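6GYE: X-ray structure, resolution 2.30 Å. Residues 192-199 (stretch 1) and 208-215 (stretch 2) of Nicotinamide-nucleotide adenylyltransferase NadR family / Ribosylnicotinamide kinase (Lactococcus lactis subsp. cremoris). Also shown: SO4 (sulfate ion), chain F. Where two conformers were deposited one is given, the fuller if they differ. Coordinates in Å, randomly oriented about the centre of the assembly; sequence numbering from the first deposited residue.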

# COMPACT_ATOMS: atom_id res chain seq x y z
N GLY A 192 9.86 1.99 -27.50
CA GLY A 192 10.82 1.40 -26.58
C GLY A 192 10.40 1.36 -25.13
O GLY A 192 11.28 1.18 -24.27
N LYS A 193 9.10 1.53 -24.82
CA LYS A 193 8.65 1.45 -23.43
C LYS A 193 9.08 0.14 -22.79
O LYS A 193 9.62 0.13 -21.68
N THR A 194 8.83 -0.97 -23.48
CA THR A 194 9.03 -2.26 -22.85
C THR A 194 10.50 -2.50 -22.56
O THR A 194 10.86 -2.92 -21.45
N THR A 195 11.37 -2.18 -23.51
CA THR A 195 12.80 -2.28 -23.25
C THR A 195 13.21 -1.37 -22.08
O THR A 195 13.99 -1.78 -21.22
N LEU A 196 12.64 -0.16 -22.01
CA LEU A 196 13.01 0.76 -20.94
C LEU A 196 12.57 0.23 -19.57
O LEU A 196 13.36 0.21 -18.62
N VAL A 197 11.30 -0.18 -19.47
CA VAL A 197 10.73 -0.71 -18.22
C VAL A 197 11.58 -1.84 -17.67
O VAL A 197 11.94 -1.86 -16.49
N ARG A 198 11.92 -2.82 -18.52
CA ARG A 198 12.66 -3.98 -18.06
C ARG A 198 14.07 -3.61 -17.62
O ARG A 198 14.55 -4.12 -16.60
N ARG A 199 14.73 -2.72 -18.37
CA ARG A 199 16.07 -2.31 -17.97
C ARG A 199 16.03 -1.50 -16.67
O ARG A 199 16.86 -1.73 -15.77
N PHE A 208 8.29 -5.66 -12.42
CA PHE A 208 7.68 -4.78 -13.41
C PHE A 208 6.48 -5.50 -14.03
O PHE A 208 6.42 -6.72 -14.05
N SER A 209 5.53 -4.72 -14.53
CA SER A 209 4.42 -5.28 -15.27
C SER A 209 4.69 -5.19 -16.77
O SER A 209 5.57 -4.45 -17.22
N GLU A 210 3.88 -5.91 -17.54
CA GLU A 210 3.91 -5.84 -18.99
C GLU A 210 2.73 -5.01 -19.47
O GLU A 210 1.80 -4.71 -18.71
N GLU A 211 2.78 -4.61 -20.74
CA GLU A 211 1.67 -3.88 -21.33
C GLU A 211 0.54 -4.87 -21.64
O GLU A 211 0.68 -5.72 -22.53
N TYR A 212 -0.57 -4.75 -20.92
CA TYR A 212 -1.62 -5.75 -21.06
C TYR A 212 -2.19 -5.77 -22.48
O TYR A 212 -2.52 -6.84 -23.01
N ALA A 213 -2.27 -4.59 -23.12
CA ALA A 213 -2.84 -4.50 -24.46
C ALA A 213 -2.14 -5.44 -25.43
O ALA A 213 -2.79 -6.07 -26.27
N ARG A 214 -0.82 -5.56 -25.33
CA ARG A 214 -0.11 -6.49 -26.19
C ARG A 214 -0.52 -7.93 -25.90
O ARG A 214 -0.75 -8.70 -26.83
N GLU A 215 -0.59 -8.32 -24.63
CA GLU A 215 -1.04 -9.67 -24.32
C GLU A 215 -2.44 -9.91 -24.87
O GLU A 215 -2.71 -10.92 -25.52

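The contact between the two stretches is small and largely polar, a helix N-terminus laid against an extended segment and the start of a second helix, with two salt bridges across it, a sulfate ion at one end and a short apolar patch around Phe-208 at the other. It buries 375 Å² in all, and the backbones stay well apart, with CA atoms 7.3 Å apart at Thr-194 and Glu-210 and 6.9 Å apart at Arg-198 and Phe-208, so side chains make nearly all of the contact.

From the first helix, Lys-193, Thr-194 and Val-197 direct their CA-to-CB bonds toward the second stretch, whereas Thr-195, Leu-196 and Arg-199 lie out of reach. Phe-208, Glu-211 and Arg-214 answer from the other side; Ser-209 points away.

The apolar patch is built on Phe-208, in the p rotamer. Val-197, with chi1 t, places CG1 3.7 Å from CB of Phe-208. Arg-198 leaves its helix sideways, and its m, t, t chain places CG over one face of the Phe-208 ring: CG of Arg-198 lies 3.6 Å from CE2 of Phe-208 and 4.1 Å from the ring centroid, a CH-pi contact. The extended chain then brings the guanidinium to Glu-210. That residue also starts sideways, but its m, m conformation folds the carboxylate back toward the helix. NH2 of Arg-198 donates to OE2 of Glu-210 at 2.6 Å, within a salt bridge, and more weakly to OE1 of Glu-210 at 3.1 Å. OE2 approaches the edge of the guanidinium, near its plane, where the N-H groups point. CG2 of Thr-194 lies 3.9 Å from OE1 of Glu-210.

At the other end, Lys-193 (chi1 m, chi2 between wells) reaches Glu-211, whose t, t side chain is extended; NZ of Lys-193 and OE1 of Glu-211 form a long salt bridge of 3.6 Å. The same carboxylate serves Arg-214 within its own stretch, through a salt bridge of 3.3 Å between OE2 of Glu-211 and NH2 of Arg-214. Glu-211 thus pairs with two cations, whose NZ (Lys-193) and NH2 (Arg-214) atoms are 4.6 Å apart, and its negative charge offsets their repulsion. Arg-214, t, t, m along its chain, also gives a weak hydrogen bond from NH1 to OG1 of Thr-194 at 3.2 Å.

The sulfate, probably from the crystallisation liquor, joins the two stretches at the start of the first helix, where free backbone amides favour an anion. N of Gly-192 donates to sulfate O1 at 3.2 Å and weakly to sulfate O4 at 2.9 Å. N of Lys-193 donates to sulfate O4 at 2.9 Å. N of Thr-194 donates to sulfate O3 at 3.0 Å. OG1 of Thr-194, with chi1 m, lies 2.9 Å from O3 of the sulfate. From the second stretch, NH2 of Arg-214 adds weak bonds to sulfate O2 at 3.1 Å and sulfate O3 at 3.4 Å. From the first, NZ of Lys-193 adds a weak bond to O3 of the sulfate at 3.3 Å.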

# COMPACT_ATOMS: atom_id res chain seq x y z
CB LYS A 193 7.12 1.57 -23.32
CG LYS A 193 6.54 2.91 -23.65
CD LYS A 193 5.21 2.87 -24.43
CE LYS A 193 4.16 1.85 -24.00
NZ LYS A 193 4.48 0.38 -24.07
CB THR A 194 8.43 -3.38 -23.73
OG1 THR A 194 7.02 -3.18 -23.85
CG2 THR A 194 8.66 -4.76 -23.11
CB THR A 195 13.58 -1.96 -24.52
OG1 THR A 195 13.31 -2.96 -25.49
CG2 THR A 195 15.07 -1.98 -24.27
CB LEU A 196 12.41 2.15 -21.19
CG LEU A 196 12.78 3.20 -20.13
CD1 LEU A 196 14.27 3.42 -20.13
CD2 LEU A 196 12.04 4.50 -20.34
CB VAL A 197 9.28 -1.19 -18.47
CG1 VAL A 197 8.78 -2.02 -17.29
CG2 VAL A 197 8.36 -0.01 -18.74
CB ARG A 198 12.70 -5.05 -19.15
CG ARG A 198 11.33 -5.54 -19.55
CD ARG A 198 11.40 -6.57 -20.66
NE ARG A 198 10.10 -7.20 -20.87
CZ ARG A 198 9.82 -8.02 -21.87
NH1 ARG A 198 10.76 -8.32 -22.77
NH2 ARG A 198 8.61 -8.54 -21.98
CB ARG A 199 16.75 -1.54 -19.09
CG ARG A 199 16.87 -2.39 -20.33
CD ARG A 199 18.24 -2.47 -20.90
NE ARG A 199 18.48 -1.55 -22.00
CZ ARG A 199 18.85 -1.94 -23.21
NH1 ARG A 199 19.02 -3.23 -23.49
NH2 ARG A 199 19.08 -1.02 -24.14
CB PHE A 208 8.68 -4.39 -14.50
CG PHE A 208 9.25 -5.55 -15.26
CD1 PHE A 208 10.40 -6.20 -14.83
CD2 PHE A 208 8.62 -6.01 -16.41
CE1 PHE A 208 10.91 -7.28 -15.54
CE2 PHE A 208 9.12 -7.10 -17.12
CZ PHE A 208 10.27 -7.73 -16.69
CB SER A 209 3.13 -4.55 -14.92
OG SER A 209 3.20 -3.23 -15.42
CB GLU A 210 3.84 -7.24 -19.63
CG GLU A 210 4.96 -8.21 -19.29
CD GLU A 210 6.30 -7.89 -19.96
OE1 GLU A 210 6.39 -6.88 -20.70
OE2 GLU A 210 7.27 -8.65 -19.74
CB GLU A 211 2.11 -3.12 -22.58
CG GLU A 211 0.99 -2.20 -23.10
CD GLU A 211 1.35 -1.46 -24.38
OE1 GLU A 211 0.99 -0.26 -24.52
OE2 GLU A 211 1.96 -2.09 -25.26
CB TYR A 212 -2.73 -5.49 -20.02
CG TYR A 212 -3.91 -6.44 -20.12
CD1 TYR A 212 -3.84 -7.72 -19.59
CD2 TYR A 212 -5.09 -6.08 -20.79
CE1 TYR A 212 -4.90 -8.61 -19.69
CE2 TYR A 212 -6.16 -6.97 -20.90
CZ TYR A 212 -6.06 -8.24 -20.34
OH TYR A 212 -7.09 -9.16 -20.43
CB ALA A 213 -2.78 -3.06 -24.97
CB ARG A 214 1.40 -6.31 -26.02
CG ARG A 214 2.25 -7.31 -26.78
CD ARG A 214 3.67 -6.85 -26.73
NE ARG A 214 3.71 -5.39 -26.89
CZ ARG A 214 4.75 -4.62 -26.59
NH1 ARG A 214 5.87 -5.15 -26.10
NH2 ARG A 214 4.67 -3.31 -26.79
CB GLU A 215 -1.02 -9.93 -22.81
CG GLU A 215 -1.40 -11.38 -22.46
CD GLU A 215 -2.12 -11.54 -21.12
OE1 GLU A 215 -1.57 -11.11 -20.08
OE2 GLU A 215 -3.23 -12.12 -21.11
S SO4 F . 7.05 -0.31 -27.07
O1 SO4 F . 8.26 -0.71 -27.80
O2 SO4 F . 5.84 -0.67 -27.81
O3 SO4 F . 6.94 -0.98 -25.79
O4 SO4 F . 7.12 1.14 -26.92